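Long-range contacts in mannitol dehydrogenase (Pseudomonas fluorescens, PDB 1LJ8), which binds NAD and, consistent with its family, probably catalyses the NAD-dependent interconversion of mannitol and fructose: residues Val257-Phe261 with Arg361-Ile367; Ala305-Gly310 with Phe327-Met331; Tyr330-Tyr334 with Arg402-Val406; Asp338-Asn342 with Thr389-Leu393. All coordinates share one frame; numbering follows the deposited sequence.

Interaction 1 (Val257-Phe261 with Arg361-Ile367)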
loop_
_atom_site.group_PDB
_atom_site.type_symbol
_atom_site.label_atom_id
_atom_site.label_comp_id
_atom_site.label_asym_id
_atom_site.label_seq_id
_atom_site.Cartn_x
_atom_site.Cartn_y
_atom_site.Cartn_z
ATOM N N VAL A 257 -10.927 -9.247 -2.374
ATOM C CA VAL A 257 -11.071 -10.028 -1.140
ATOM C C VAL A 257 -10.348 -9.249 -0.035
ATOM O O VAL A 257 -9.331 -8.578 -0.302
ATOM C CB VAL A 257 -10.441 -11.462 -1.265
ATOM C CG1 VAL A 257 -11.314 -12.320 -2.209
ATOM C CG2 VAL A 257 -9.023 -11.397 -1.773
ATOM N N CYS A 258 -10.845 -9.348 1.200
ATOM C CA CYS A 258 -10.231 -8.563 2.287
ATOM C C CYS A 258 -10.718 -9.102 3.614
ATOM O O CYS A 258 -11.697 -9.858 3.666
ATOM C CB CYS A 258 -10.664 -7.080 2.170
ATOM S SG CYS A 258 -12.487 -6.798 2.106
ATOM N N GLU A 259 -9.999 -8.759 4.686
ATOM C CA GLU A 259 -10.396 -9.185 6.022
ATOM C C GLU A 259 -11.585 -8.359 6.498
ATOM O O GLU A 259 -11.874 -7.314 5.967
ATOM C CB GLU A 259 -9.243 -8.975 7.014
ATOM C CG GLU A 259 -8.842 -7.528 7.090
ATOM C CD GLU A 259 -7.804 -7.203 8.167
ATOM O OE1 GLU A 259 -7.139 -6.167 7.994
ATOM O OE2 GLU A 259 -7.667 -7.928 9.192
ATOM N N PRO A 260 -12.275 -8.830 7.538
ATOM C CA PRO A 260 -13.433 -8.109 8.091
ATOM C C PRO A 260 -13.016 -6.778 8.709
ATOM O O PRO A 260 -13.722 -5.776 8.587
ATOM C CB PRO A 260 -13.986 -9.065 9.186
ATOM C CG PRO A 260 -13.407 -10.395 8.860
ATOM C CD PRO A 260 -12.113 -10.170 8.119
ATOM N N PHE A 261 -11.886 -6.760 9.400
ATOM C CA PHE A 261 -11.406 -5.528 10.035
ATOM C C PHE A 261 -11.125 -4.433 8.973
ATOM O O PHE A 261 -10.602 -4.730 7.901
ATOM C CB PHE A 261 -10.095 -5.759 10.784
ATOM C CG PHE A 261 -9.561 -4.508 11.449
ATOM C CD1 PHE A 261 -10.115 -4.049 12.639
ATOM C CD2 PHE A 261 -8.539 -3.769 10.851
ATOM C CE1 PHE A 261 -9.653 -2.857 13.237
ATOM C CE2 PHE A 261 -8.076 -2.565 11.441
ATOM C CZ PHE A 261 -8.624 -2.118 12.619
ATOM N N ARG A 361 -5.094 -10.786 13.581
ATOM C CA ARG A 361 -5.419 -10.537 12.156
ATOM C C ARG A 361 -4.503 -11.302 11.195
ATOM O O ARG A 361 -4.961 -11.849 10.172
ATOM C CB ARG A 361 -5.385 -9.027 11.876
ATOM C CG ARG A 361 -6.571 -8.301 12.524
ATOM C CD ARG A 361 -6.338 -6.769 12.533
ATOM N NE ARG A 361 -6.101 -6.304 11.151
ATOM C CZ ARG A 361 -5.486 -5.147 10.848
ATOM N NH1 ARG A 361 -5.054 -4.335 11.820
ATOM N NH2 ARG A 361 -5.295 -4.811 9.566
ATOM N N PHE A 362 -3.221 -11.397 11.516
ATOM C CA PHE A 362 -2.349 -12.167 10.627
ATOM C C PHE A 362 -2.636 -13.676 10.718
ATOM O O PHE A 362 -2.269 -14.422 9.829
ATOM C CB PHE A 362 -0.861 -11.992 10.985
ATOM C CG PHE A 362 -0.267 -10.655 10.617
ATOM C CD1 PHE A 362 1.097 -10.444 10.829
ATOM C CD2 PHE A 362 -1.033 -9.619 10.111
ATOM C CE1 PHE A 362 1.685 -9.203 10.536
ATOM C CE2 PHE A 362 -0.467 -8.360 9.818
ATOM C CZ PHE A 362 0.898 -8.160 10.035
ATOM N N SER A 363 -3.268 -14.113 11.817
ATOM C CA SER A 363 -3.595 -15.534 12.029
ATOM C C SER A 363 -4.880 -15.948 11.326
ATOM O O SER A 363 -5.248 -17.145 11.317
ATOM C CB SER A 363 -3.689 -15.831 13.547
ATOM O OG SER A 363 -2.448 -15.520 14.187
ATOM N N ASN A 364 -5.564 -14.966 10.729
ATOM C CA ASN A 364 -6.809 -15.221 9.960
ATOM C C ASN A 364 -6.501 -16.276 8.873
ATOM O O ASN A 364 -5.764 -16.048 7.909
ATOM C CB ASN A 364 -7.258 -13.874 9.351
ATOM C CG ASN A 364 -8.494 -13.977 8.475
ATOM O OD1 ASN A 364 -8.935 -15.059 8.082
ATOM N ND2 ASN A 364 -9.049 -12.812 8.142
ATOM N N GLN A 365 -7.056 -17.471 9.009
ATOM C CA GLN A 365 -6.730 -18.508 8.031
ATOM C C GLN A 365 -7.563 -18.401 6.770
ATOM O O GLN A 365 -7.096 -18.746 5.688
ATOM C CB GLN A 365 -6.959 -19.915 8.625
ATOM C CG GLN A 365 -6.433 -20.080 10.056
ATOM C CD GLN A 365 -4.958 -20.437 10.125
ATOM O OE1 GLN A 365 -4.516 -21.403 9.495
ATOM N NE2 GLN A 365 -4.179 -19.659 10.905
ATOM N N ALA A 366 -8.787 -17.911 6.907
ATOM C CA ALA A 366 -9.683 -17.855 5.752
ATOM C C ALA A 366 -9.245 -16.881 4.665
ATOM O O ALA A 366 -9.480 -17.133 3.493
ATOM C CB ALA A 366 -11.057 -17.480 6.221
ATOM N N ILE A 367 -8.606 -15.780 5.071
ATOM C CA ILE A 367 -8.208 -14.725 4.118
ATOM C C ILE A 367 -7.163 -15.151 3.099
ATOM O O ILE A 367 -7.148 -14.669 1.958
ATOM C CB ILE A 367 -7.761 -13.447 4.911
ATOM C CG1 ILE A 367 -7.673 -12.178 4.018
ATOM C CG2 ILE A 367 -6.419 -13.731 5.570
ATOM C CD1 ILE A 367 -8.961 -11.826 3.273
HETATM O O HOH W 1 -7.169 -10.713 8.987
#
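Arg361 and Glu259 form a salt bridge in which the guanidinium meets the carboxylate side-on, through NE and NH2. The NH2 bond is the shorter, 2.8 Å from Arg361 NH2 to Glu259 OE1, with OE1 tilted out of the guanidinium plane. Arg361 NE reaches Glu259 OE2 at 3.0 Å by a straighter bond, 160° at the hydrogen and in the guanidinium plane; both oxygens use their syn lone pairs. The bend of the arginine at CG-CD (chi3 57°) turns the group onto the acid. Asp230 is a second acidic partner of NH2, while OE1 also accepts from the backbone N of Ile232, so this buried carboxylate is held from several directions.

One water continues the polar network: it donates to Glu259 OE2 and to Arg361 O, and accepts from Asn364 ND2. Asn364 is itself fixed by an Asx motif, its OD1 receiving Ile367 N at 3.1 Å.

Two van der Waals contacts accompany the salt bridge. Phe261 CD2 sits over the centre of one guanidinium face, 3.3 Å from Arg361 CZ, with ring and guanidinium planes 32° apart. Ile367 pushes CD1 against the backbone, 3.3 Å from Cys258 C.

The contact thus joins the end of edge strand 256-258 of the Rossmann domain, where Cys258 pairs with Tyr86 and Leu88, to the last part of helix 351-362 of the C-terminal domain and the loop residues up to Ile367. Thr233, an NAD-binding residue, lies beside Cys258, and Phe362 packs on helices 289-313 and 318-322.

Interaction 2 (Ala305-Gly310 with Phe327-Met331)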
loop_
_atom_site.group_PDB
_atom_site.type_symbol
_atom_site.label_atom_id
_atom_site.label_comp_id
_atom_site.label_asym_id
_atom_site.label_seq_id
_atom_site.Cartn_x
_atom_site.Cartn_y
_atom_site.Cartn_z
ATOM N N ALA A 305 9.176 -8.593 8.263
ATOM C CA ALA A 305 9.971 -9.526 9.070
ATOM C C ALA A 305 9.525 -10.978 8.868
ATOM O O ALA A 305 10.336 -11.904 8.924
ATOM C CB ALA A 305 9.875 -9.148 10.573
ATOM N N LEU A 306 8.242 -11.186 8.633
ATOM C CA LEU A 306 7.754 -12.549 8.398
ATOM C C LEU A 306 7.902 -13.072 6.970
ATOM O O LEU A 306 8.136 -14.276 6.706
ATOM C CB LEU A 306 6.243 -12.621 8.666
ATOM C CG LEU A 306 5.726 -12.276 10.053
ATOM C CD1 LEU A 306 4.159 -12.168 10.057
ATOM C CD2 LEU A 306 6.219 -13.418 10.964
ATOM N N THR A 307 7.750 -12.151 6.042
ATOM C CA THR A 307 7.593 -12.564 4.649
ATOM C C THR A 307 8.757 -13.148 3.876
ATOM O O THR A 307 8.567 -14.114 3.101
ATOM C CB THR A 307 6.924 -11.406 3.876
ATOM O OG1 THR A 307 6.165 -11.972 2.790
ATOM C CG2 THR A 307 7.962 -10.416 3.288
ATOM N N TYR A 308 9.962 -12.642 4.071
ATOM C CA TYR A 308 11.088 -13.193 3.324
ATOM C C TYR A 308 11.532 -14.497 3.981
ATOM O O TYR A 308 11.803 -15.471 3.284
ATOM C CB TYR A 308 12.232 -12.173 3.210
ATOM C CG TYR A 308 11.754 -10.935 2.464
ATOM C CD1 TYR A 308 11.663 -9.712 3.114
ATOM C CD2 TYR A 308 11.301 -11.017 1.113
ATOM C CE1 TYR A 308 11.126 -8.559 2.448
ATOM C CE2 TYR A 308 10.750 -9.872 0.446
ATOM C CZ TYR A 308 10.676 -8.662 1.131
ATOM O OH TYR A 308 10.120 -7.545 0.517
ATOM N N LEU A 309 11.632 -14.500 5.308
ATOM C CA LEU A 309 11.940 -15.739 6.008
ATOM C C LEU A 309 10.886 -16.796 5.689
ATOM O O LEU A 309 11.223 -17.969 5.494
ATOM C CB LEU A 309 11.930 -15.516 7.528
ATOM C CG LEU A 309 13.105 -14.659 7.996
ATOM C CD1 LEU A 309 12.830 -14.246 9.469
ATOM C CD2 LEU A 309 14.413 -15.462 7.900
ATOM N N GLY A 310 9.614 -16.390 5.629
ATOM C CA GLY A 310 8.533 -17.338 5.357
ATOM C C GLY A 310 8.625 -17.911 3.955
ATOM O O GLY A 310 8.437 -19.113 3.755
ATOM N N PHE A 327 7.982 -18.273 14.243
ATOM C CA PHE A 327 7.709 -16.997 13.546
ATOM C C PHE A 327 6.912 -16.051 14.454
ATOM O O PHE A 327 7.165 -14.819 14.473
ATOM C CB PHE A 327 6.943 -17.241 12.228
ATOM C CG PHE A 327 7.817 -17.665 11.082
ATOM C CD1 PHE A 327 8.429 -18.915 11.078
ATOM C CD2 PHE A 327 8.031 -16.806 9.980
ATOM C CE1 PHE A 327 9.225 -19.321 10.018
ATOM C CE2 PHE A 327 8.831 -17.203 8.912
ATOM C CZ PHE A 327 9.428 -18.460 8.920
ATOM N N VAL A 328 5.922 -16.592 15.177
ATOM C CA VAL A 328 5.132 -15.766 16.086
ATOM C C VAL A 328 6.027 -15.168 17.149
ATOM O O VAL A 328 5.932 -13.983 17.456
ATOM C CB VAL A 328 3.999 -16.613 16.788
ATOM C CG1 VAL A 328 3.196 -15.758 17.728
ATOM C CG2 VAL A 328 3.068 -17.238 15.725
ATOM N N ALA A 329 6.912 -15.990 17.730
ATOM C CA ALA A 329 7.825 -15.486 18.783
ATOM C C ALA A 329 8.768 -14.410 18.235
ATOM O O ALA A 329 9.063 -13.392 18.898
ATOM C CB ALA A 329 8.621 -16.644 19.381
ATOM N N TYR A 330 9.267 -14.645 17.031
ATOM C CA TYR A 330 10.137 -13.645 16.389
ATOM C C TYR A 330 9.399 -12.315 16.150
ATOM O O TYR A 330 9.935 -11.237 16.467
ATOM C CB TYR A 330 10.667 -14.227 15.067
ATOM C CG TYR A 330 11.458 -13.254 14.201
ATOM C CD1 TYR A 330 12.645 -12.670 14.649
ATOM C CD2 TYR A 330 11.019 -12.956 12.916
ATOM C CE1 TYR A 330 13.377 -11.808 13.817
ATOM C CE2 TYR A 330 11.729 -12.105 12.077
ATOM C CZ TYR A 330 12.909 -11.537 12.531
ATOM O OH TYR A 330 13.645 -10.710 11.694
HETATM N N MSE A 331 8.181 -12.371 15.595
HETATM C CA MSE A 331 7.384 -11.133 15.386
HETATM C C MSE A 331 7.134 -10.398 16.715
HETATM O O MSE A 331 7.266 -9.164 16.807
HETATM C CB MSE A 331 6.014 -11.475 14.764
HETATM C CG MSE A 331 4.967 -10.320 14.801
HETATM SE SE MSE A 331 3.371 -11.004 13.828
HETATM C CE MSE A 331 2.171 -9.496 14.192
#
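Phe327 drives one edge of its ring into the backbone of helix 305-310. CE2 comes to 3.5 Å from Gly310 N and 3.7 Å from Leu306 O, both near the plane of the ring. That carbonyl and that N-H are already bonded to each other within their helix, so the edge rests against a satisfied pair of polar atoms. Gly310 has no side chain, so the ring edge meets bare backbone here.

Leu309 bridges the two aromatic residues: its CB touches Phe327 CE2 at 3.8 Å, while its CD1 meets Tyr330 CE2 at 3.5 Å, the side chains of Leu309 and Tyr330 crossing at about a right angle. The Tyr330 ring also presents an edge to Ala305 O. With CG anti to the backbone N (chi1 173°), Tyr330 reaches across to helix 305-310, and its hydroxyl continues to Arg402 O. Leu306 spreads its branches between two partners, CD2 against Phe327 CD2 and CD1 at 4.0 Å from the selenium of Met331, a selenomethionine in this crystal.

Farther out, Tyr315 meets the Phe327 ring edge-to-face, and Val481 of helix 463-488 also touches it. Replacing Phe327 with an alanine would probably open a gap beside Gly310 and leave Leu309 CB and Leu306 CD2 without their aromatic partner.

The axes of the two short segments come within 10.6 Å of each other at an angle of 144°, a roughly antiparallel apolar packing that belongs to the all-helical core of the C-terminal domain.

Interaction 3 (Tyr330-Tyr334 with Arg402-Val406)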
loop_
_atom_site.group_PDB
_atom_site.type_symbol
_atom_site.label_atom_id
_atom_site.label_comp_id
_atom_site.label_asym_id
_atom_site.label_seq_id
_atom_site.Cartn_x
_atom_site.Cartn_y
_atom_site.Cartn_z
ATOM N N TYR A 330 9.267 -14.645 17.031
ATOM C CA TYR A 330 10.137 -13.645 16.389
ATOM C C TYR A 330 9.399 -12.315 16.150
ATOM O O TYR A 330 9.935 -11.237 16.467
ATOM C CB TYR A 330 10.667 -14.227 15.067
ATOM C CG TYR A 330 11.458 -13.254 14.201
ATOM C CD1 TYR A 330 12.645 -12.670 14.649
ATOM C CD2 TYR A 330 11.019 -12.956 12.916
ATOM C CE1 TYR A 330 13.377 -11.808 13.817
ATOM C CE2 TYR A 330 11.729 -12.105 12.077
ATOM C CZ TYR A 330 12.909 -11.537 12.531
ATOM O OH TYR A 330 13.645 -10.710 11.694
HETATM N N MSE A 331 8.181 -12.371 15.595
HETATM C CA MSE A 331 7.384 -11.133 15.386
HETATM C C MSE A 331 7.134 -10.398 16.715
HETATM O O MSE A 331 7.266 -9.164 16.807
HETATM C CB MSE A 331 6.014 -11.475 14.764
HETATM C CG MSE A 331 4.967 -10.320 14.801
HETATM SE SE MSE A 331 3.371 -11.004 13.828
HETATM C CE MSE A 331 2.171 -9.496 14.192
ATOM N N ARG A 332 6.775 -11.153 17.757
ATOM C CA ARG A 332 6.532 -10.504 19.046
ATOM C C ARG A 332 7.794 -9.848 19.589
ATOM O O ARG A 332 7.744 -8.738 20.137
ATOM C CB ARG A 332 5.992 -11.513 20.074
ATOM C CG ARG A 332 4.588 -11.988 19.830
ATOM C CD ARG A 332 4.096 -12.722 21.077
ATOM N NE ARG A 332 2.815 -13.411 20.880
ATOM C CZ ARG A 332 1.610 -12.839 20.959
ATOM N NH1 ARG A 332 1.483 -11.543 21.224
ATOM N NH2 ARG A 332 0.523 -13.590 20.806
ATOM N N ALA A 333 8.932 -10.515 19.425
ATOM C CA ALA A 333 10.189 -9.930 19.922
ATOM C C ALA A 333 10.522 -8.657 19.121
ATOM O O ALA A 333 10.933 -7.644 19.672
ATOM C CB ALA A 333 11.332 -10.942 19.792
ATOM N N TYR A 334 10.367 -8.726 17.799
ATOM C CA TYR A 334 10.626 -7.557 16.971
ATOM C C TYR A 334 9.701 -6.400 17.376
ATOM O O TYR A 334 10.171 -5.246 17.580
ATOM C CB TYR A 334 10.432 -7.915 15.475
ATOM C CG TYR A 334 10.614 -6.747 14.545
ATOM C CD1 TYR A 334 11.889 -6.269 14.245
ATOM C CD2 TYR A 334 9.514 -6.120 13.949
ATOM C CE1 TYR A 334 12.075 -5.199 13.393
ATOM C CE2 TYR A 334 9.704 -5.041 13.047
ATOM C CZ TYR A 334 10.995 -4.596 12.788
ATOM O OH TYR A 334 11.262 -3.540 11.942
ATOM N N ARG A 402 17.743 -8.866 15.332
ATOM C CA ARG A 402 16.445 -9.264 14.787
ATOM C C ARG A 402 16.107 -8.465 13.546
ATOM O O ARG A 402 15.523 -9.017 12.603
ATOM C CB ARG A 402 15.325 -9.071 15.793
ATOM C CG ARG A 402 15.385 -10.022 17.056
ATOM C CD ARG A 402 14.329 -9.572 18.069
ATOM N NE ARG A 402 14.763 -8.338 18.731
ATOM C CZ ARG A 402 15.594 -8.286 19.774
ATOM N NH1 ARG A 402 16.095 -9.395 20.337
ATOM N NH2 ARG A 402 15.998 -7.111 20.222
ATOM N N ALA A 403 16.438 -7.172 13.538
ATOM C CA ALA A 403 16.108 -6.345 12.358
ATOM C C ALA A 403 17.044 -6.669 11.204
ATOM O O ALA A 403 16.654 -6.642 10.023
ATOM C CB ALA A 403 16.194 -4.848 12.720
ATOM N N ALA A 404 18.299 -6.978 11.543
ATOM C CA ALA A 404 19.273 -7.348 10.509
ATOM C C ALA A 404 18.833 -8.624 9.819
ATOM O O ALA A 404 19.079 -8.791 8.629
ATOM C CB ALA A 404 20.733 -7.549 11.137
ATOM N N LEU A 405 18.187 -9.517 10.552
ATOM C CA LEU A 405 17.742 -10.790 9.958
ATOM C C LEU A 405 16.717 -10.522 8.857
ATOM O O LEU A 405 16.687 -11.259 7.876
ATOM C CB LEU A 405 17.141 -11.735 11.045
ATOM C CG LEU A 405 16.610 -13.086 10.515
ATOM C CD1 LEU A 405 17.804 -13.895 9.899
ATOM C CD2 LEU A 405 15.951 -13.891 11.665
ATOM N N VAL A 406 15.877 -9.488 9.009
ATOM C CA VAL A 406 14.901 -9.178 7.951
ATOM C C VAL A 406 15.638 -8.853 6.636
ATOM O O VAL A 406 15.241 -9.290 5.537
ATOM C CB VAL A 406 14.015 -7.962 8.323
ATOM C CG1 VAL A 406 12.930 -7.772 7.211
ATOM C CG2 VAL A 406 13.356 -8.159 9.695
#
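The hydroxyl of Tyr330 donates to the backbone carbonyl of Arg402, with an OH to O distance of 2.7 Å. The acceptor lies near the plane of the tyrosine ring, at its edge, and the hydroxyl is tilted somewhat from the carbonyl plane, with a C=O...OH angle of 150°. This gives the buried phenol a backbone partner on the opposing helix.

Around the hydroxyl the neighbours are apolar. Val406 CG2 lies at the ring edge, 3.3 Å from Tyr330 OH, whereas Leu405 CD2 approaches obliquely and meets Tyr330 CZ at 3.9 Å. Both side chains cross that of the tyrosine at a slant. Arg402 runs past Tyr330 in the opposite direction, with its guanidinium plane turned 51° from the ring and its CB near CE1.

The supporting geometry is that of two helices of the C-terminal domain, 325-339 and 401-413, the axes of whose short segments approach to 10.9 Å with a signed crossing angle of -120°. They belong to the helical body characteristic of this domain, a member of the 6-phosphogluconate dehydrogenase C-terminal clan.

Arg402 lays its aliphatic part over the next turn, CD standing 3.7 Å from Ala333 CB. The chain then bends at chi3, and NE forms a salt bridge with Asp338, farther along the helix that carries Ala333. Tyr334 offers a ring edge to a small neighbour: CE1 is 4.2 Å from Ala403 CB. Ala403 also touches Ile390 and Leu393 of helix 387-396, while Thr389 of that helix packs against Tyr334.

Interaction 4 (Asp338-Asn342 with Thr389-Leu393)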
loop_
_atom_site.group_PDB
_atom_site.type_symbol
_atom_site.label_atom_id
_atom_site.label_comp_id
_atom_site.label_asym_id
_atom_site.label_seq_id
_atom_site.Cartn_x
_atom_site.Cartn_y
_atom_site.Cartn_z
ATOM N N ASP A 338 12.086 -4.055 19.606
ATOM C CA ASP A 338 12.716 -3.155 18.645
ATOM C C ASP A 338 11.869 -1.971 18.245
ATOM O O ASP A 338 12.365 -0.842 18.242
ATOM C CB ASP A 338 13.161 -3.944 17.384
ATOM C CG ASP A 338 14.143 -5.091 17.720
ATOM O OD1 ASP A 338 14.914 -4.923 18.703
ATOM O OD2 ASP A 338 14.156 -6.141 17.010
ATOM N N VAL A 339 10.597 -2.214 17.939
ATOM C CA VAL A 339 9.736 -1.121 17.489
ATOM C C VAL A 339 9.046 -0.325 18.594
ATOM O O VAL A 339 9.080 0.895 18.585
ATOM C CB VAL A 339 8.617 -1.680 16.494
ATOM C CG1 VAL A 339 7.678 -0.529 16.041
ATOM C CG2 VAL A 339 9.314 -2.388 15.275
ATOM N N THR A 340 8.416 -1.023 19.535
ATOM C CA THR A 340 7.630 -0.342 20.568
ATOM C C THR A 340 8.300 0.809 21.286
ATOM O O THR A 340 7.706 1.894 21.410
ATOM C CB THR A 340 7.038 -1.389 21.590
ATOM O OG1 THR A 340 6.077 -2.217 20.910
ATOM C CG2 THR A 340 6.314 -0.672 22.731
ATOM N N PRO A 341 9.549 0.631 21.740
ATOM C CA PRO A 341 10.218 1.743 22.450
ATOM C C PRO A 341 10.415 2.993 21.599
ATOM O O PRO A 341 10.746 4.070 22.126
ATOM C CB PRO A 341 11.590 1.162 22.835
ATOM C CG PRO A 341 11.384 -0.337 22.878
ATOM C CD PRO A 341 10.430 -0.557 21.661
ATOM N N ASN A 342 10.272 2.860 20.286
ATOM C CA ASN A 342 10.520 3.998 19.396
ATOM C C ASN A 342 9.260 4.812 19.080
ATOM O O ASN A 342 9.345 5.894 18.461
ATOM C CB ASN A 342 11.062 3.521 18.023
ATOM C CG ASN A 342 12.217 2.530 18.128
ATOM O OD1 ASN A 342 12.849 2.404 19.171
ATOM N ND2 ASN A 342 12.493 1.821 17.022
ATOM N N THR A 389 13.247 1.915 11.808
ATOM C CA THR A 389 13.451 1.160 13.046
ATOM C C THR A 389 14.940 0.816 13.186
ATOM O O THR A 389 15.521 1.013 14.263
ATOM C CB THR A 389 12.584 -0.155 13.042
ATOM O OG1 THR A 389 11.201 0.223 13.130
ATOM C CG2 THR A 389 12.963 -1.088 14.214
ATOM N N ILE A 390 15.557 0.268 12.126
ATOM C CA ILE A 390 16.978 -0.079 12.178
ATOM C C ILE A 390 17.817 1.154 12.533
ATOM O O ILE A 390 18.725 1.075 13.372
ATOM C CB ILE A 390 17.485 -0.636 10.825
ATOM C CG1 ILE A 390 16.869 -2.034 10.607
ATOM C CG2 ILE A 390 19.039 -0.770 10.817
ATOM C CD1 ILE A 390 17.068 -2.554 9.187
ATOM N N ASN A 391 17.532 2.277 11.889
ATOM C CA ASN A 391 18.343 3.475 12.174
ATOM C C ASN A 391 18.275 3.874 13.640
ATOM O O ASN A 391 19.254 4.365 14.227
ATOM C CB ASN A 391 17.878 4.683 11.335
ATOM C CG ASN A 391 18.243 4.553 9.868
ATOM O OD1 ASN A 391 19.092 3.725 9.496
ATOM N ND2 ASN A 391 17.582 5.357 9.014
ATOM N N ARG A 392 17.102 3.729 14.219
ATOM C CA ARG A 392 16.943 4.091 15.626
ATOM C C ARG A 392 17.746 3.107 16.486
ATOM O O ARG A 392 18.374 3.478 17.477
ATOM C CB ARG A 392 15.443 4.074 15.994
ATOM C CG ARG A 392 15.123 4.207 17.494
ATOM C CD ARG A 392 15.621 5.585 18.048
ATOM N NE ARG A 392 15.023 5.805 19.366
ATOM C CZ ARG A 392 13.809 6.342 19.552
ATOM N NH1 ARG A 392 13.074 6.731 18.516
ATOM N NH2 ARG A 392 13.311 6.430 20.786
ATOM N N LEU A 393 17.730 1.829 16.128
ATOM C CA LEU A 393 18.499 0.870 16.921
ATOM C C LEU A 393 19.992 1.188 16.831
ATOM O O LEU A 393 20.715 1.127 17.835
ATOM C CB LEU A 393 18.259 -0.568 16.436
ATOM C CG LEU A 393 16.790 -1.055 16.466
ATOM C CD1 LEU A 393 16.646 -2.485 15.883
ATOM C CD2 LEU A 393 16.308 -1.038 17.922
HETATM O O HOH W 2 10.764 7.125 21.261
HETATM O O HOH W 3 10.565 2.103 14.990
#
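Thr389 opens the contact by packing its methyl group, CG2, 4.0 Å from Val339 CG2, the two side chains crossing at about a right angle. Its hydroxyl, OG1, reaches Asn342 through a water that lies 2.7 Å from Thr389 OG1 and accepts from Asn342 ND2.

One turn on, Arg392 runs alongside Asn342 in the opposite direction. Its CG, anti to the backbone N (chi1 170°), approaches the flat amide, 3.4 Å from Asn342 CG. The chain then bends at chi2 (63°), which carries the guanidinium back over the same residue: Asn342 OD1 stands 4.0 Å above the centre of one face, with amide and guanidinium planes 28° apart. A second water, in the guanidinium plane, accepts from Arg392 NH2 and donates to Pro341 O. NE is salt-bridged to Asp396, and Asn342 OD1 accepts from Arg398, so each group has a polar partner beyond the pair. With Arg392 cut back to alanine, the amide of Asn342 would probably be uncovered, the water link to Pro341 lost and Asp396 left without this charged mate.

Leu393 comes next, with CD1 4.1 Å from the CG of Asp338, the salt-bridge partner of Arg402, and CD2 near Asp338 O.

The 3-10 turn following helix 325-339 is thereby packed on helix 387-396, a partly buried, water-bridged helix-end contact within the helical C-terminal domain, away from the NAD site.

Helix 325-339 threads through interactions 2, 3 and 4 in sequence order. Interactions 2 and 3 share Tyr330 and have centres about 7 Å apart; Ala305 and Val406 also meet between them. Interactions 3 and 4, about 11 Å between centres, are tied by the salt bridge from Arg402 NE to Asp338 OD2 (2.9 Å) and by packing of Ala403 on Ile390. Interaction 1 joins the Rossmann domain to this helical body; within that body its Phe362 CD1 touches Leu306 CD1 at 3.6 Å, though the centres of interactions 1 and 2 are about 17 Å apart. It is also near the cofactor, the Glu259 side chain lying about 7 Å from NAD, against about 13 Å for Leu306.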